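Local coordinates for protein of unknown function DUF574 (Streptomyces avermitilis, PDB 3GIW) that binds S-adenosyl-L-homocysteine on a Rossmann-like fold and is probably an S-adenosyl-L-methionine-dependent methyltransferase whose substrate is not known, at residues 22-27 against 217-222; 47-52 against 212-217; 203-207 against 264-270. All coordinates share one frame. Residues are numbered along the deposited sequence.

Helix 207-219 connects the first two contacts: its C-terminal end and the turn after it meet residues 22-27 in contact 1, and residues 212-217 pack on 47-52 in contact 2. The centres of contacts 1 and 2 lie about 11 Å apart, and the two contacts share Tyr217. Contact 3, its centre about 13 Å from that of contact 2, joins the loop leading into the same helix to the approach to strand 269-275; Trp52 CZ2 bridges these two, 3.4 Å from Glu265 O. The side chain of Ser24 is about 7 Å from that of Asp112, which binds S-adenosyl-L-homocysteine, a ligand absent from this model. An unidentified bound ligand lies about 4 Å from the Tyr217 side chain.

Contact 1: residues 22-27 against 217-222; sequences AHSARI and YAARNM
Residues 22-27 run from an extended lead-in into the first turn of helix 24-31. Ala22 lies opposite Arg220 (CA to CA 6.9 Å); its CB is 4.0 Å from CE of selenomethionine Met222, and water 1 donates to both Ala22 O and Arg220 O, each at 2.7 Å. His23 is the N-cap, its O accepting from Ile27 N at 3.0 Å. Ser24 N comes within 3.4 Å of Met222 SE, the Met222 side chain (m, t, m) reaching toward the start of the helix. Water 2 donates to Ser24 O at 2.8 Å and accepts from Tyr217 OH at 2.6 Å. Ile27 puts CD1 3.8 Å from Met222 CE and 4.1 Å from Tyr217 CE1. Helix 207-219 ends in a Schellman motif, with Asn221 at positive phi, Met222 N bonding Tyr217 O (2.9 Å) and Asn221 N bonding Ala218 O (3.1 Å). A helix start thus packs on a Schellman-terminated helix end, close to the S-adenosyl-L-homocysteine site, empty of that ligand here, to which Tyr28 and Asp112 belong.

Contact 2: residues 47-52 against 212-217; sequences AMSREW and RVAREY
The last turn of helix 39-51 and residues 212-217 of helix 207-219 pack almost antiparallel, at 163° with axes 9.1 Å apart; the CA atoms of Met48 and Val213 are the nearest pair, 5.4 Å apart. Glu51 (m, m) and Arg212 (m, m, m) form a two-pronged salt bridge: Arg212 NE donates to Glu51 OE1 at 3.1 Å and Arg212 NH2 to Glu51 OE2 at 2.9 Å. Glu51 OE2 also lies 4.2 Å from Glu216 OE2; water 3 donates to both oxygens, each at 2.6 Å, while Glu216 OE1 is paired with Arg220. This antiparallel helix pair, with charges along its outer margin and apolar groups beneath, joins the N-terminal helices to a helix of the Rossmann-like domain. Selenomethionine Met48 (m, t, t) makes a Met-aromatic contact, SE 4.0 Å from the Tyr217 ring centroid, and a CH-pi contact, Met48 CE 3.4 Å from that centroid over the same face. Val213 CG2 meets Trp52 CB and Met48 O, both at 3.6 Å; Met48 O accepts from Trp52 N at 2.9 Å.

Contact 3: residues 203-207 against 264-270; sequences AEFAP and DEDIAMY
The loop 203-207, which follows strand 195-201 and has Ala206 as N-cap of helix 207-219, lies against a 3-10 turn at 264-266 and the start of strand 269-275. The nearest CA atoms of the two segments are those of Phe205 and Glu265, 4.8 Å apart. One direct hydrogen bond crosses between them: Tyr270 OH donates to Glu204 OE2 at 2.6 Å, and the same oxygen accepts from the backbone N of His229. Contacts to backbone carbonyls are looser. Glu265 CA approaches Phe205 O at 3.5 Å in a CA-H...O contact, Phe205 CB lies 3.6 Å from Asp264 O, and Ala206 CB lies 3.5 Å from Glu265 O. The principal apolar element is Phe205 (chi1 m), pointing toward 264-270. Its ring meets that of Tyr270 (also m) obliquely, centroids 5.8 Å apart, planes at 71° and Phe205 CE2 3.8 Å from Tyr270 CZ. The carboxylate of Asp264 forms a salt bridge with Lys251, outside the two segments. The Tyr270-Ile200 pairing of antiparallel strands 269-275 and 195-201 is extended by Ala268-Thr202, in the 3-2-1-4-5-7-6 strand order characteristic of Rossmann-like class I methyltransferases.

Contact 1: residues 22-27 against 217-222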
# COMPACT_ATOMS: atom_id res chain seq x y z
N ALA A 22 14.79 -0.29 13.42
CA ALA A 22 13.64 -0.93 12.75
C ALA A 22 13.08 -0.01 11.67
O ALA A 22 13.05 1.23 11.83
CB ALA A 22 12.56 -1.29 13.76
N HIS A 23 12.63 -0.62 10.56
CA HIS A 23 11.97 0.08 9.48
C HIS A 23 10.63 -0.60 9.15
O HIS A 23 10.55 -1.82 9.09
CB HIS A 23 12.81 0.10 8.18
CG HIS A 23 14.09 0.90 8.27
ND1 HIS A 23 15.16 0.54 9.07
CD2 HIS A 23 14.48 2.00 7.60
CE1 HIS A 23 16.13 1.42 8.91
NE2 HIS A 23 15.75 2.32 8.02
N SER A 24 9.62 0.20 8.86
CA SER A 24 8.27 -0.35 8.70
C SER A 24 8.18 -1.45 7.61
O SER A 24 7.51 -2.49 7.80
CB SER A 24 7.22 0.75 8.47
OG SER A 24 7.47 1.48 7.30
N ALA A 25 8.81 -1.25 6.45
CA ALA A 25 8.69 -2.23 5.37
C ALA A 25 9.31 -3.55 5.74
O ALA A 25 8.87 -4.62 5.31
CB ALA A 25 9.36 -1.69 4.12
N ARG A 26 10.40 -3.49 6.51
CA ARG A 26 11.13 -4.66 6.93
C ARG A 26 10.41 -5.43 8.06
O ARG A 26 10.43 -6.67 8.08
CB ARG A 26 12.56 -4.26 7.38
CG ARG A 26 13.35 -3.49 6.30
CD ARG A 26 14.66 -2.93 6.83
NE ARG A 26 15.07 -1.74 6.04
CZ ARG A 26 16.23 -1.11 6.24
NH1 ARG A 26 17.06 -1.53 7.19
NH2 ARG A 26 16.56 -0.07 5.48
N ILE A 27 9.78 -4.70 8.98
CA ILE A 27 8.91 -5.37 9.97
C ILE A 27 7.79 -6.13 9.26
O ILE A 27 7.49 -7.29 9.59
CB ILE A 27 8.29 -4.33 10.96
CG1 ILE A 27 9.38 -3.70 11.84
CG2 ILE A 27 7.19 -4.98 11.82
CD1 ILE A 27 8.94 -2.44 12.59
N TYR A 217 5.40 1.30 17.62
CA TYR A 217 5.94 2.04 16.45
C TYR A 217 6.47 3.44 16.78
O TYR A 217 7.59 3.77 16.40
CB TYR A 217 4.90 2.15 15.33
CG TYR A 217 4.74 0.94 14.42
CD1 TYR A 217 5.55 0.78 13.29
CD2 TYR A 217 3.73 0.02 14.64
CE1 TYR A 217 5.40 -0.32 12.44
CE2 TYR A 217 3.55 -1.05 13.78
CZ TYR A 217 4.41 -1.24 12.69
OH TYR A 217 4.20 -2.31 11.83
N ALA A 218 5.69 4.22 17.53
CA ALA A 218 6.13 5.57 17.96
C ALA A 218 7.40 5.49 18.80
O ALA A 218 8.28 6.33 18.62
CB ALA A 218 5.02 6.30 18.70
N ALA A 219 7.54 4.47 19.66
CA ALA A 219 8.72 4.33 20.51
C ALA A 219 9.98 4.04 19.72
O ALA A 219 11.12 4.31 20.18
CB ALA A 219 8.48 3.23 21.54
N ARG A 220 9.80 3.55 18.50
CA ARG A 220 10.88 3.24 17.57
C ARG A 220 10.93 4.24 16.40
O ARG A 220 11.41 3.91 15.31
CB ARG A 220 10.70 1.80 17.07
CG ARG A 220 10.94 0.76 18.16
CD ARG A 220 10.56 -0.64 17.66
NE ARG A 220 10.77 -1.65 18.69
CZ ARG A 220 9.97 -1.88 19.72
NH1 ARG A 220 8.89 -1.13 19.94
NH2 ARG A 220 10.27 -2.82 20.61
N ASN A 221 10.46 5.46 16.65
CA ASN A 221 10.59 6.58 15.71
C ASN A 221 9.78 6.41 14.41
O ASN A 221 10.15 6.96 13.37
CB ASN A 221 12.09 6.81 15.39
CG ASN A 221 12.37 8.20 14.82
OD1 ASN A 221 11.81 9.20 15.26
ND2 ASN A 221 13.25 8.25 13.83
N MSE A 222 8.66 5.70 14.50
CA MSE A 222 7.74 5.54 13.38
C MSE A 222 6.32 5.87 13.85
O MSE A 222 5.45 5.00 13.83
CB MSE A 222 7.77 4.10 12.85
CG MSE A 222 9.11 3.66 12.31
SE MSE A 222 9.24 1.76 11.91
CE MSE A 222 9.36 1.17 13.84
O HOH W 1 13.43 2.68 14.03
O HOH W 2 5.24 -2.18 9.40

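Contact 2: residues 47-52 against 212-217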
# COMPACT_ATOMS: atom_id res chain seq x y z
N ALA A 47 7.85 -7.85 19.60
CA ALA A 47 7.23 -7.03 20.66
C ALA A 47 5.79 -6.68 20.29
O ALA A 47 4.89 -6.67 21.14
CB ALA A 47 8.05 -5.74 20.92
N MSE A 48 5.56 -6.35 19.02
CA MSE A 48 4.21 -5.97 18.59
C MSE A 48 3.23 -7.13 18.59
O MSE A 48 2.06 -6.99 18.99
CB MSE A 48 4.29 -5.36 17.22
CG MSE A 48 5.06 -4.07 17.20
SE MSE A 48 5.53 -3.52 15.38
CE MSE A 48 6.37 -1.85 15.89
N SER A 49 3.69 -8.30 18.15
CA SER A 49 2.86 -9.52 18.18
C SER A 49 2.51 -9.94 19.63
O SER A 49 1.46 -10.54 19.84
CB SER A 49 3.53 -10.68 17.44
OG SER A 49 3.62 -10.42 16.05
N ARG A 50 3.39 -9.63 20.60
CA ARG A 50 3.08 -9.90 22.00
C ARG A 50 1.88 -9.05 22.45
O ARG A 50 1.04 -9.51 23.23
CB ARG A 50 4.30 -9.69 22.91
CG ARG A 50 5.32 -10.83 22.86
CD ARG A 50 6.59 -10.49 23.65
NE ARG A 50 7.60 -11.54 23.53
CZ ARG A 50 8.80 -11.48 24.09
NH1 ARG A 50 9.15 -10.40 24.80
NH2 ARG A 50 9.66 -12.49 23.96
N GLU A 51 1.82 -7.81 21.98
CA GLU A 51 0.69 -6.92 22.29
C GLU A 51 -0.58 -7.29 21.52
O GLU A 51 -1.69 -7.17 22.05
CB GLU A 51 1.07 -5.45 22.00
CG GLU A 51 2.24 -4.93 22.82
CD GLU A 51 1.93 -4.80 24.31
OE1 GLU A 51 0.75 -4.74 24.70
OE2 GLU A 51 2.88 -4.72 25.10
N TRP A 52 -0.41 -7.74 20.28
CA TRP A 52 -1.55 -8.05 19.41
C TRP A 52 -1.24 -9.30 18.61
O TRP A 52 -0.63 -9.24 17.53
CB TRP A 52 -1.85 -6.87 18.47
CG TRP A 52 -3.13 -6.98 17.70
CD1 TRP A 52 -4.31 -7.53 18.11
CD2 TRP A 52 -3.36 -6.49 16.38
NE1 TRP A 52 -5.26 -7.38 17.14
CE2 TRP A 52 -4.69 -6.77 16.05
CE3 TRP A 52 -2.55 -5.85 15.45
CZ2 TRP A 52 -5.25 -6.41 14.82
CZ3 TRP A 52 -3.08 -5.52 14.21
CH2 TRP A 52 -4.43 -5.79 13.91
N ARG A 212 -1.68 -0.17 21.55
CA ARG A 212 -0.38 -0.57 22.07
C ARG A 212 0.64 -0.80 20.95
O ARG A 212 1.81 -0.39 21.06
CB ARG A 212 -0.52 -1.82 22.97
CG ARG A 212 -1.21 -1.56 24.31
CD ARG A 212 -0.25 -0.87 25.26
NE ARG A 212 0.78 -1.81 25.70
CZ ARG A 212 1.69 -1.56 26.64
NH1 ARG A 212 1.70 -0.40 27.30
NH2 ARG A 212 2.59 -2.48 26.97
N VAL A 213 0.18 -1.43 19.86
CA VAL A 213 1.06 -1.63 18.68
C VAL A 213 1.52 -0.28 18.13
O VAL A 213 2.69 -0.06 17.88
CB VAL A 213 0.39 -2.51 17.59
CG1 VAL A 213 1.19 -2.48 16.25
CG2 VAL A 213 0.28 -3.96 18.10
N ALA A 214 0.58 0.66 18.00
CA ALA A 214 0.93 1.99 17.48
C ALA A 214 1.96 2.67 18.37
O ALA A 214 2.88 3.33 17.88
CB ALA A 214 -0.32 2.84 17.32
N ARG A 215 1.83 2.50 19.69
CA ARG A 215 2.79 3.09 20.61
C ARG A 215 4.16 2.40 20.54
O ARG A 215 5.18 3.09 20.75
CB ARG A 215 2.21 3.17 22.02
CG ARG A 215 0.99 4.12 22.04
CD ARG A 215 0.47 4.47 23.41
NE ARG A 215 -0.22 3.39 24.12
CZ ARG A 215 -1.52 3.09 23.97
NH1 ARG A 215 -2.27 3.70 23.07
NH2 ARG A 215 -2.04 2.14 24.72
N GLU A 216 4.22 1.11 20.18
CA GLU A 216 5.51 0.46 19.92
C GLU A 216 6.17 1.05 18.67
O GLU A 216 7.39 1.25 18.64
CB GLU A 216 5.33 -1.05 19.76
CG GLU A 216 4.85 -1.81 21.00
CD GLU A 216 5.83 -1.81 22.14
OE1 GLU A 216 7.04 -1.80 21.87
OE2 GLU A 216 5.38 -1.79 23.32
N TYR A 217 5.40 1.30 17.62
CA TYR A 217 5.94 2.04 16.45
C TYR A 217 6.47 3.44 16.78
O TYR A 217 7.59 3.77 16.40
CB TYR A 217 4.90 2.15 15.33
CG TYR A 217 4.74 0.94 14.42
CD1 TYR A 217 5.55 0.78 13.29
CD2 TYR A 217 3.73 0.02 14.64
CE1 TYR A 217 5.40 -0.32 12.44
CE2 TYR A 217 3.55 -1.05 13.78
CZ TYR A 217 4.41 -1.24 12.69
OH TYR A 217 4.20 -2.31 11.83
O HOH W 3 5.34 -4.02 24.75

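Contact 3: residues 203-207 against 264-270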
# COMPACT_ATOMS: atom_id res chain seq x y z
N ALA A 203 -7.76 1.94 14.54
CA ALA A 203 -7.87 1.30 15.86
C ALA A 203 -9.28 0.95 16.30
O ALA A 203 -9.47 0.46 17.42
CB ALA A 203 -7.21 2.16 16.94
N GLU A 204 -10.27 1.20 15.46
CA GLU A 204 -11.65 1.10 15.92
C GLU A 204 -12.06 -0.30 16.38
O GLU A 204 -12.88 -0.43 17.29
CB GLU A 204 -12.62 1.60 14.84
CG GLU A 204 -12.43 3.07 14.45
CD GLU A 204 -13.64 3.63 13.76
OE1 GLU A 204 -14.60 4.10 14.43
OE2 GLU A 204 -13.63 3.61 12.51
N PHE A 205 -11.50 -1.33 15.76
CA PHE A 205 -11.93 -2.73 15.99
C PHE A 205 -11.18 -3.44 17.11
O PHE A 205 -11.63 -4.47 17.57
CB PHE A 205 -11.83 -3.50 14.67
CG PHE A 205 -12.69 -2.90 13.59
CD1 PHE A 205 -14.04 -3.17 13.55
CD2 PHE A 205 -12.17 -2.00 12.67
CE1 PHE A 205 -14.84 -2.59 12.55
CE2 PHE A 205 -12.97 -1.43 11.72
CZ PHE A 205 -14.30 -1.74 11.65
N ALA A 206 -10.07 -2.90 17.55
CA ALA A 206 -9.31 -3.46 18.69
C ALA A 206 -8.52 -2.37 19.39
O ALA A 206 -7.30 -2.33 19.29
CB ALA A 206 -8.43 -4.64 18.25
N PRO A 207 -9.22 -1.43 20.04
CA PRO A 207 -8.55 -0.22 20.50
C PRO A 207 -7.34 -0.45 21.38
O PRO A 207 -6.31 0.18 21.18
CB PRO A 207 -9.66 0.56 21.23
CG PRO A 207 -10.93 0.09 20.62
CD PRO A 207 -10.68 -1.34 20.22
N ASP A 264 -13.42 -9.65 13.38
CA ASP A 264 -13.25 -8.23 13.03
C ASP A 264 -12.09 -7.60 13.80
O ASP A 264 -11.39 -6.77 13.25
CB ASP A 264 -14.54 -7.43 13.21
CG ASP A 264 -15.65 -7.84 12.24
OD1 ASP A 264 -15.47 -8.69 11.35
OD2 ASP A 264 -16.70 -7.19 12.42
N GLU A 265 -11.88 -8.01 15.06
CA GLU A 265 -10.84 -7.43 15.87
C GLU A 265 -9.44 -7.79 15.37
O GLU A 265 -8.48 -7.15 15.77
CB GLU A 265 -10.95 -7.84 17.33
CG GLU A 265 -10.83 -9.34 17.63
CD GLU A 265 -10.62 -9.56 19.11
OE1 GLU A 265 -9.45 -9.35 19.56
OE2 GLU A 265 -11.61 -9.87 19.82
N ASP A 266 -9.34 -8.80 14.50
CA ASP A 266 -8.04 -9.26 13.96
C ASP A 266 -7.55 -8.46 12.74
O ASP A 266 -6.50 -8.77 12.20
CB ASP A 266 -8.09 -10.76 13.60
CG ASP A 266 -8.43 -11.64 14.78
OD1 ASP A 266 -8.08 -11.29 15.92
OD2 ASP A 266 -9.08 -12.70 14.54
N ILE A 267 -8.32 -7.46 12.30
CA ILE A 267 -8.05 -6.72 11.06
C ILE A 267 -8.11 -5.22 11.41
O ILE A 267 -9.15 -4.74 11.88
CB ILE A 267 -9.11 -7.09 9.95
CG1 ILE A 267 -9.03 -8.58 9.60
CG2 ILE A 267 -8.95 -6.18 8.70
CD1 ILE A 267 -7.71 -9.02 8.97
N ALA A 268 -7.04 -4.49 11.14
CA ALA A 268 -6.96 -3.06 11.49
C ALA A 268 -6.70 -2.20 10.25
O ALA A 268 -6.06 -1.14 10.36
CB ALA A 268 -5.87 -2.80 12.59
N MSE A 269 -7.16 -2.65 9.07
CA MSE A 269 -7.09 -1.87 7.84
C MSE A 269 -8.46 -1.75 7.23
O MSE A 269 -9.13 -2.76 7.05
CB MSE A 269 -6.28 -2.53 6.71
CG MSE A 269 -4.87 -2.58 6.84
SE MSE A 269 -3.93 -0.90 6.90
CE MSE A 269 -2.26 -1.80 6.72
N TYR A 270 -8.84 -0.54 6.88
CA TYR A 270 -9.89 -0.30 5.89
C TYR A 270 -9.29 -0.40 4.49
O TYR A 270 -8.14 -0.01 4.28
CB TYR A 270 -10.49 1.09 6.05
CG TYR A 270 -11.35 1.28 7.27
CD1 TYR A 270 -12.51 0.55 7.46
CD2 TYR A 270 -11.02 2.23 8.22
CE1 TYR A 270 -13.31 0.75 8.56
CE2 TYR A 270 -11.83 2.43 9.35
CZ TYR A 270 -12.96 1.68 9.52
OH TYR A 270 -13.81 1.83 10.61